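Local coordinates for methyltransferase domain-containing protein (Serratia marcescens, PDB 7CLF) that probably transfers a methyl group from S-adenosyl-L-methionine to a hydroxyl oxygen of a small-molecule substrate, as a dimeric O-methyltransferase, at residues A[165-170]-A[188-193]; A[170-175]-A[193-198]. All coordinates share one frame; numbering follows the deposited sequence.

Overall arrangement
Two neighbouring contacts, their centres about 10 Å apart, illustrate how a parallel strand pair differs between its buried strands and its outer loops. Contact 1 (165-170 with 188-193) is the partly buried outer end, where the loop before strand 171-175 meets the turn that follows helix 181-189; aromatic and aliphatic side chains and one bridging water do the work. Contact 2 (170-175 with 193-198) is buried and rests on regular backbone hydrogen bonds between strands 171-175 and 194-199. R170 and I193 belong to both and mark where loop becomes strand. From there the pair runs toward the S-adenosyl-L-homocysteine site, with I175 close to the ligand and the side chain of F166 about 12 Å from it.

Contact 1 (A[165-170]-A[188-193]); sequences DFSQHR and DAYPGI
Y190 lays one face of its ring against the short 3-10 segment 166-168, and F166 and S167 meet it there. Its CB points toward the loop, and with CG anti to the carbonyl carbon (chi1 -54°) the ring stands against the start of that segment. Along one side, CD2 and CE2 face the CB of F166. This methylene sits over the ring face, a CH-pi contact 4.1 Å from F166 CB to the Y190 centroid and 29° off the normal. S167 OG comes obliquely past the opposite CD1-CE1 rim, a close contact of 3.0 Å to Y190 CE1; S167 N lies over the same face as the methylene, toward the rim. CZ is about equally near S167 OG and F166 CB, and the tip, Y190 OH, ends 4.1 Å from F166 N. An Asx turn shapes this loop: S167 N donates to D165 OD1 at 2.9 Å. In the Rossmann-like methyltransferase domain, the loop leads into strand 171-175, while Y190 opens the turn from helix 181-189 to strand 194-199. The F166 ring leads away into edge-to-face packing with F160 and Y164. I193 lies along the loop's end, its CG1 and CA against R170 O (CA-H...O, 3.4 Å from I193 CA) and its CD1 3.8 Å from H169 O. One water donates to R170 O (2.8 Å) and G192 O (3.1 Å), bridging the carbonyls where the loops enter the strands.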
ATOM      1  N   ASP A 165     -21.390 -11.707  32.623  1.00 28.61           N
ATOM      2  CA  ASP A 165     -22.547 -11.343  33.441  1.00 28.98           C
ATOM      3  C   ASP A 165     -22.353  -9.954  34.028  1.00 26.34           C
ATOM      4  O   ASP A 165     -21.871  -9.784  35.148  1.00 28.97           O
ATOM      5  CB  ASP A 165     -22.780 -12.371  34.539  1.00 28.99           C
ATOM      6  CG  ASP A 165     -24.086 -12.140  35.277  1.00 37.42           C
ATOM      7  OD1 ASP A 165     -24.786 -11.141  34.976  1.00 27.94           O
ATOM      8  OD2 ASP A 165     -24.416 -12.968  36.155  1.00 42.90           O
ATOM      9  N   PHE A 166     -22.788  -8.942  33.281  1.00 27.15           N
ATOM     10  CA  PHE A 166     -22.739  -7.582  33.786  1.00 26.07           C
ATOM     11  C   PHE A 166     -23.715  -7.346  34.939  1.00 32.29           C
ATOM     12  O   PHE A 166     -23.567  -6.345  35.655  1.00 32.60           O
ATOM     13  CB  PHE A 166     -23.003  -6.600  32.641  1.00 30.51           C
ATOM     14  CG  PHE A 166     -21.826  -6.416  31.715  1.00 28.62           C
ATOM     15  CD1 PHE A 166     -20.807  -5.529  32.025  1.00 28.07           C
ATOM     16  CD2 PHE A 166     -21.740  -7.144  30.532  1.00 29.51           C
ATOM     17  CE1 PHE A 166     -19.727  -5.361  31.172  1.00 26.96           C
ATOM     18  CE2 PHE A 166     -20.673  -6.988  29.677  1.00 28.44           C
ATOM     19  CZ  PHE A 166     -19.661  -6.104  29.987  1.00 24.64           C
ATOM     20  N   SER A 167     -24.678  -8.252  35.163  1.00 31.28           N
ATOM     21  CA  SER A 167     -25.649  -8.053  36.237  1.00 34.52           C
ATOM     22  C   SER A 167     -25.007  -8.012  37.603  1.00 32.49           C
ATOM     23  O   SER A 167     -25.610  -7.485  38.535  1.00 37.61           O
ATOM     24  CB  SER A 167     -26.697  -9.168  36.250  1.00 27.80           C
ATOM     25  OG  SER A 167     -27.431  -9.170  35.053  1.00 46.78           O
ATOM     26  N   GLN A 168     -23.823  -8.579  37.757  1.00 35.07           N
ATOM     27  CA  GLN A 168     -23.208  -8.681  39.073  1.00 35.42           C
ATOM     28  C   GLN A 168     -22.591  -7.374  39.558  1.00 38.08           C
ATOM     29  O   GLN A 168     -22.096  -7.323  40.691  1.00 35.75           O
ATOM     30  CB  GLN A 168     -22.147  -9.791  39.067  1.00 34.49           C
ATOM     31  CG  GLN A 168     -20.819  -9.397  38.457  1.00 30.42           C
ATOM     32  CD  GLN A 168     -19.984 -10.606  38.054  1.00 35.22           C
ATOM     33  OE1 GLN A 168     -19.822 -10.894  36.866  1.00 31.54           O
ATOM     34  NE2 GLN A 168     -19.452 -11.323  39.047  1.00 36.29           N
ATOM     35  N   HIS A 169     -22.609  -6.315  38.753  1.00 33.82           N
ATOM     36  CA  HIS A 169     -22.014  -5.047  39.150  1.00 33.23           C
ATOM     37  C   HIS A 169     -23.087  -3.976  39.245  1.00 30.42           C
ATOM     38  O   HIS A 169     -24.099  -4.020  38.542  1.00 30.54           O
ATOM     39  CB  HIS A 169     -20.931  -4.589  38.163  1.00 36.18           C
ATOM     40  CG  HIS A 169     -19.951  -5.661  37.799  1.00 29.45           C
ATOM     41  ND1 HIS A 169     -18.850  -5.955  38.574  1.00 29.84           N
ATOM     42  CD2 HIS A 169     -19.909  -6.511  36.746  1.00 26.34           C
ATOM     43  CE1 HIS A 169     -18.172  -6.941  38.013  1.00 30.81           C
ATOM     44  NE2 HIS A 169     -18.796  -7.299  36.903  1.00 27.86           N
ATOM     45  N   ARG A 170     -22.838  -3.004  40.113  1.00 32.52           N
ATOM     46  CA  ARG A 170     -23.738  -1.873  40.276  1.00 31.91           C
ATOM     47  C   ARG A 170     -23.393  -0.723  39.340  1.00 34.46           C
ATOM     48  O   ARG A 170     -24.298  -0.038  38.845  1.00 31.10           O
ATOM     49  CB  ARG A 170     -23.715  -1.397  41.729  1.00 35.74           C
ATOM     50  CG  ARG A 170     -22.390  -1.657  42.428  1.00 39.89           C
ATOM     51  CD  ARG A 170     -22.263  -0.820  43.701  1.00 59.94           C
ATOM     52  NE  ARG A 170     -20.865  -0.602  44.075  1.00 51.18           N
ATOM     53  CZ  ARG A 170     -20.117   0.402  43.625  1.00 48.33           C
ATOM     54  NH1 ARG A 170     -20.631   1.291  42.786  1.00 44.95           N
ATOM     55  NH2 ARG A 170     -18.853   0.525  44.019  1.00 46.80           N
ATOM     56  N   ASP A 188     -28.778  -1.384  26.726  1.00 26.40           N
ATOM     57  CA  ASP A 188     -29.901  -2.095  26.121  1.00 28.36           C
ATOM     58  C   ASP A 188     -30.206  -3.390  26.859  1.00 29.93           C
ATOM     59  O   ASP A 188     -31.346  -3.864  26.835  1.00 34.69           O
ATOM     60  CB  ASP A 188     -29.610  -2.406  24.651  1.00 23.40           C
ATOM     61  CG  ASP A 188     -29.439  -1.153  23.803  1.00 26.82           C
ATOM     62  OD1 ASP A 188     -29.811  -0.051  24.259  1.00 20.64           O
ATOM     63  OD2 ASP A 188     -28.933  -1.280  22.663  1.00 25.08           O
ATOM     64  N   ALA A 189     -29.205  -3.984  27.510  1.00 27.17           N
ATOM     65  CA  ALA A 189     -29.381  -5.280  28.149  1.00 28.72           C
ATOM     66  C   ALA A 189     -29.692  -5.192  29.638  1.00 37.83           C
ATOM     67  O   ALA A 189     -30.490  -5.996  30.132  1.00 40.03           O
ATOM     68  CB  ALA A 189     -28.135  -6.146  27.944  1.00 23.48           C
ATOM     69  N   TYR A 190     -29.106  -4.237  30.363  1.00 36.24           N
ATOM     70  CA  TYR A 190     -29.231  -4.162  31.821  1.00 32.47           C
ATOM     71  C   TYR A 190     -29.665  -2.776  32.285  1.00 34.19           C
ATOM     72  O   TYR A 190     -28.821  -1.876  32.439  1.00 35.47           O
ATOM     73  CB  TYR A 190     -27.916  -4.554  32.476  1.00 31.60           C
ATOM     74  CG  TYR A 190     -27.408  -5.905  32.029  1.00 36.89           C
ATOM     75  CD1 TYR A 190     -27.877  -7.074  32.616  1.00 35.91           C
ATOM     76  CD2 TYR A 190     -26.460  -6.015  31.017  1.00 27.00           C
ATOM     77  CE1 TYR A 190     -27.413  -8.315  32.211  1.00 31.64           C
ATOM     78  CE2 TYR A 190     -25.989  -7.259  30.606  1.00 30.97           C
ATOM     79  CZ  TYR A 190     -26.472  -8.401  31.210  1.00 34.18           C
ATOM     80  OH  TYR A 190     -26.014  -9.634  30.820  1.00 41.06           O
ATOM     81  N   PRO A 191     -30.962  -2.574  32.538  1.00 36.33           N
ATOM     82  CA  PRO A 191     -31.440  -1.257  32.989  1.00 35.56           C
ATOM     83  C   PRO A 191     -30.872  -0.786  34.318  1.00 32.69           C
ATOM     84  O   PRO A 191     -30.845   0.427  34.561  1.00 31.46           O
ATOM     85  CB  PRO A 191     -32.958  -1.460  33.080  1.00 37.02           C
ATOM     86  CG  PRO A 191     -33.239  -2.490  32.050  1.00 42.53           C
ATOM     87  CD  PRO A 191     -32.067  -3.435  32.087  1.00 32.90           C
ATOM     88  N   GLY A 192     -30.423  -1.691  35.188  1.00 32.69           N
ATOM     89  CA  GLY A 192     -30.101  -1.287  36.547  1.00 33.77           C
ATOM     90  C   GLY A 192     -28.711  -0.719  36.753  1.00 32.18           C
ATOM     91  O   GLY A 192     -28.496   0.080  37.672  1.00 34.44           O
ATOM     92  N   ILE A 193     -27.752  -1.109  35.921  1.00 31.30           N
ATOM     93  CA  ILE A 193     -26.352  -0.798  36.190  1.00 27.00           C
ATOM     94  C   ILE A 193     -26.059   0.637  35.781  1.00 24.04           C
ATOM     95  O   ILE A 193     -26.509   1.110  34.731  1.00 25.51           O
ATOM     96  CB  ILE A 193     -25.431  -1.805  35.471  1.00 29.47           C
ATOM     97  CG1 ILE A 193     -23.960  -1.437  35.647  1.00 27.40           C
ATOM     98  CG2 ILE A 193     -25.765  -1.910  33.991  1.00 37.25           C
ATOM     99  CD1 ILE A 193     -23.019  -2.550  35.239  1.00 29.77           C
TER
HETATM  100  O   HOH W   1     -26.709   0.687  40.141  1.00 32.89           O

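Contact 2 (A[170-175]-A[193-198]); sequences RAFLDI and IALAIC
F172 and L195 meet on the helix 181-189 side of a parallel strand pair. With CG anti to the backbone N (chi1 167°), the F172 ring brings its CD2 edge to L195, whose CD2 lies near the ring plane, 3.5 Å from F172 CD2. Closer to the backbone, F172 CB is 3.6 Å from I193 CD1. On the face of A171, L173 and I175, the methyl groups of A171 and A194 touch, CB to CB at 3.8 Å. Further along, L173 CD1 spans two residues of the partner strand, lying 3.9 Å from A196 CB and 4.0 Å from C198 CB. Beneath these side chains the backbones are joined in parallel register by five hydrogen bonds: R170 O and F172 O accept from the amides of A194 and A196, F172 N and D174 N donate to A194 O and A196 O, and D174 O accepts from C198 N at 3.1 Å. The strands are the first and last elements of a beta-alpha-beta unit whose connecting helix, 181-189, covers F172 through I186 and L195 through A187. Strand 239-243 continues the sheet beyond 171-175, and 220-224 continues it beyond 194-199. At the C-terminal end, I175 approaches the S-adenosyl-L-homocysteine site beside V227. Apolar side chains pack on both faces, D174 being the polar exception: S177 OG holds its OD2 and H241 ND1 its OD1, which probably fixes the orientation of this buried carboxylate.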
ATOM      1  N   ARG A 170     -22.838  -3.004  40.113  1.00 32.52           N
ATOM      2  CA  ARG A 170     -23.738  -1.873  40.276  1.00 31.91           C
ATOM      3  C   ARG A 170     -23.393  -0.723  39.340  1.00 34.46           C
ATOM      4  O   ARG A 170     -24.298  -0.038  38.845  1.00 31.10           O
ATOM      5  CB  ARG A 170     -23.715  -1.397  41.729  1.00 35.74           C
ATOM      6  CG  ARG A 170     -22.390  -1.657  42.428  1.00 39.89           C
ATOM      7  CD  ARG A 170     -22.263  -0.820  43.701  1.00 59.94           C
ATOM      8  NE  ARG A 170     -20.865  -0.602  44.075  1.00 51.18           N
ATOM      9  CZ  ARG A 170     -20.117   0.402  43.625  1.00 48.33           C
ATOM     10  NH1 ARG A 170     -20.631   1.291  42.786  1.00 44.95           N
ATOM     11  NH2 ARG A 170     -18.853   0.525  44.019  1.00 46.80           N
ATOM     12  N   ALA A 171     -22.107  -0.506  39.069  1.00 27.06           N
ATOM     13  CA  ALA A 171     -21.683   0.604  38.227  1.00 25.67           C
ATOM     14  C   ALA A 171     -20.513   0.171  37.354  1.00 27.51           C
ATOM     15  O   ALA A 171     -19.634  -0.577  37.795  1.00 23.37           O
ATOM     16  CB  ALA A 171     -21.297   1.825  39.072  1.00 22.50           C
ATOM     17  N   PHE A 172     -20.510   0.648  36.111  1.00 24.78           N
ATOM     18  CA  PHE A 172     -19.517   0.255  35.120  1.00 21.50           C
ATOM     19  C   PHE A 172     -18.943   1.499  34.469  1.00 20.26           C
ATOM     20  O   PHE A 172     -19.694   2.351  33.984  1.00 19.92           O
ATOM     21  CB  PHE A 172     -20.148  -0.653  34.058  1.00 20.18           C
ATOM     22  CG  PHE A 172     -19.290  -0.864  32.844  1.00 21.39           C
ATOM     23  CD1 PHE A 172     -18.123  -1.604  32.925  1.00 21.25           C
ATOM     24  CD2 PHE A 172     -19.663  -0.345  31.616  1.00 22.83           C
ATOM     25  CE1 PHE A 172     -17.331  -1.828  31.793  1.00 23.40           C
ATOM     26  CE2 PHE A 172     -18.876  -0.553  30.480  1.00 23.22           C
ATOM     27  CZ  PHE A 172     -17.719  -1.305  30.566  1.00 26.10           C
ATOM     28  N   LEU A 173     -17.621   1.599  34.439  1.00 19.43           N
ATOM     29  CA  LEU A 173     -16.943   2.693  33.752  1.00 23.21           C
ATOM     30  C   LEU A 173     -16.160   2.134  32.568  1.00 21.58           C
ATOM     31  O   LEU A 173     -15.375   1.195  32.729  1.00 18.56           O
ATOM     32  CB  LEU A 173     -16.008   3.439  34.706  1.00 24.26           C
ATOM     33  CG  LEU A 173     -15.053   4.514  34.186  1.00 23.55           C
ATOM     34  CD1 LEU A 173     -15.813   5.748  33.748  1.00 24.30           C
ATOM     35  CD2 LEU A 173     -14.030   4.879  35.265  1.00 23.63           C
ATOM     36  N   ASP A 174     -16.366   2.718  31.389  1.00 18.55           N
ATOM     37  CA  ASP A 174     -15.618   2.350  30.185  1.00 21.58           C
ATOM     38  C   ASP A 174     -14.584   3.440  29.910  1.00 21.05           C
ATOM     39  O   ASP A 174     -14.927   4.515  29.405  1.00 21.56           O
ATOM     40  CB  ASP A 174     -16.551   2.165  28.993  1.00 18.49           C
ATOM     41  CG  ASP A 174     -15.892   1.386  27.861  1.00 20.30           C
ATOM     42  OD1 ASP A 174     -14.793   0.854  28.093  1.00 22.42           O
ATOM     43  OD2 ASP A 174     -16.475   1.289  26.757  1.00 23.14           O
ATOM     44  N   ILE A 175     -13.323   3.166  30.242  1.00 19.84           N
ATOM     45  CA  ILE A 175     -12.252   4.139  30.032  1.00 22.22           C
ATOM     46  C   ILE A 175     -11.797   4.034  28.585  1.00 20.92           C
ATOM     47  O   ILE A 175     -11.403   2.955  28.137  1.00 23.07           O
ATOM     48  CB  ILE A 175     -11.073   3.901  30.991  1.00 20.05           C
ATOM     49  CG1 ILE A 175     -11.465   4.182  32.450  1.00 25.43           C
ATOM     50  CG2 ILE A 175      -9.889   4.765  30.579  1.00 24.03           C
ATOM     51  CD1 ILE A 175     -10.322   3.923  33.449  1.00 27.20           C
ATOM     52  N   ILE A 193     -27.752  -1.109  35.921  1.00 31.30           N
ATOM     53  CA  ILE A 193     -26.352  -0.798  36.190  1.00 27.00           C
ATOM     54  C   ILE A 193     -26.059   0.637  35.781  1.00 24.04           C
ATOM     55  O   ILE A 193     -26.509   1.110  34.731  1.00 25.51           O
ATOM     56  CB  ILE A 193     -25.431  -1.805  35.471  1.00 29.47           C
ATOM     57  CG1 ILE A 193     -23.960  -1.437  35.647  1.00 27.40           C
ATOM     58  CG2 ILE A 193     -25.765  -1.910  33.991  1.00 37.25           C
ATOM     59  CD1 ILE A 193     -23.019  -2.550  35.239  1.00 29.77           C
ATOM     60  N   ALA A 194     -25.331   1.353  36.629  1.00 23.38           N
ATOM     61  CA  ALA A 194     -24.854   2.671  36.249  1.00 24.48           C
ATOM     62  C   ALA A 194     -23.757   2.541  35.194  1.00 26.54           C
ATOM     63  O   ALA A 194     -22.895   1.662  35.272  1.00 22.46           O
ATOM     64  CB  ALA A 194     -24.341   3.422  37.470  1.00 25.57           C
ATOM     65  N   LEU A 195     -23.800   3.424  34.200  1.00 27.97           N
ATOM     66  CA  LEU A 195     -22.851   3.429  33.096  1.00 26.11           C
ATOM     67  C   LEU A 195     -22.199   4.796  32.985  1.00 23.95           C
ATOM     68  O   LEU A 195     -22.888   5.821  33.004  1.00 30.59           O
ATOM     69  CB  LEU A 195     -23.537   3.093  31.778  1.00 21.23           C
ATOM     70  CG  LEU A 195     -24.126   1.691  31.739  1.00 25.60           C
ATOM     71  CD1 LEU A 195     -25.205   1.623  30.698  1.00 21.64           C
ATOM     72  CD2 LEU A 195     -23.031   0.691  31.461  1.00 25.96           C
ATOM     73  N   ALA A 196     -20.876   4.804  32.860  1.00 20.48           N
ATOM     74  CA  ALA A 196     -20.126   6.028  32.634  1.00 20.41           C
ATOM     75  C   ALA A 196     -18.981   5.748  31.674  1.00 20.02           C
ATOM     76  O   ALA A 196     -18.476   4.629  31.599  1.00 19.32           O
ATOM     77  CB  ALA A 196     -19.570   6.611  33.945  1.00 24.17           C
ATOM     78  N   ILE A 197     -18.578   6.780  30.944  1.00 22.08           N
ATOM     79  CA  ILE A 197     -17.410   6.741  30.075  1.00 20.63           C
ATOM     80  C   ILE A 197     -16.414   7.801  30.535  1.00 22.27           C
ATOM     81  O   ILE A 197     -16.801   8.922  30.884  1.00 23.53           O
ATOM     82  CB  ILE A 197     -17.791   6.974  28.600  1.00 19.38           C
ATOM     83  CG1 ILE A 197     -18.698   5.854  28.110  1.00 18.76           C
ATOM     84  CG2 ILE A 197     -16.526   7.100  27.743  1.00 16.85           C
ATOM     85  CD1 ILE A 197     -19.539   6.206  26.899  1.00 17.01           C
ATOM     86  N   CYS A 198     -15.131   7.443  30.524  1.00 17.78           N
ATOM     87  CA  CYS A 198     -14.042   8.390  30.732  1.00 19.08           C
ATOM     88  C   CYS A 198     -13.251   8.528  29.439  1.00 22.63           C
ATOM     89  O   CYS A 198     -12.647   7.559  28.976  1.00 22.43           O
ATOM     90  CB  CYS A 198     -13.109   7.965  31.856  1.00 26.46           C
ATOM     91  SG  CYS A 198     -11.912   9.288  32.161  1.00 24.31           S
TER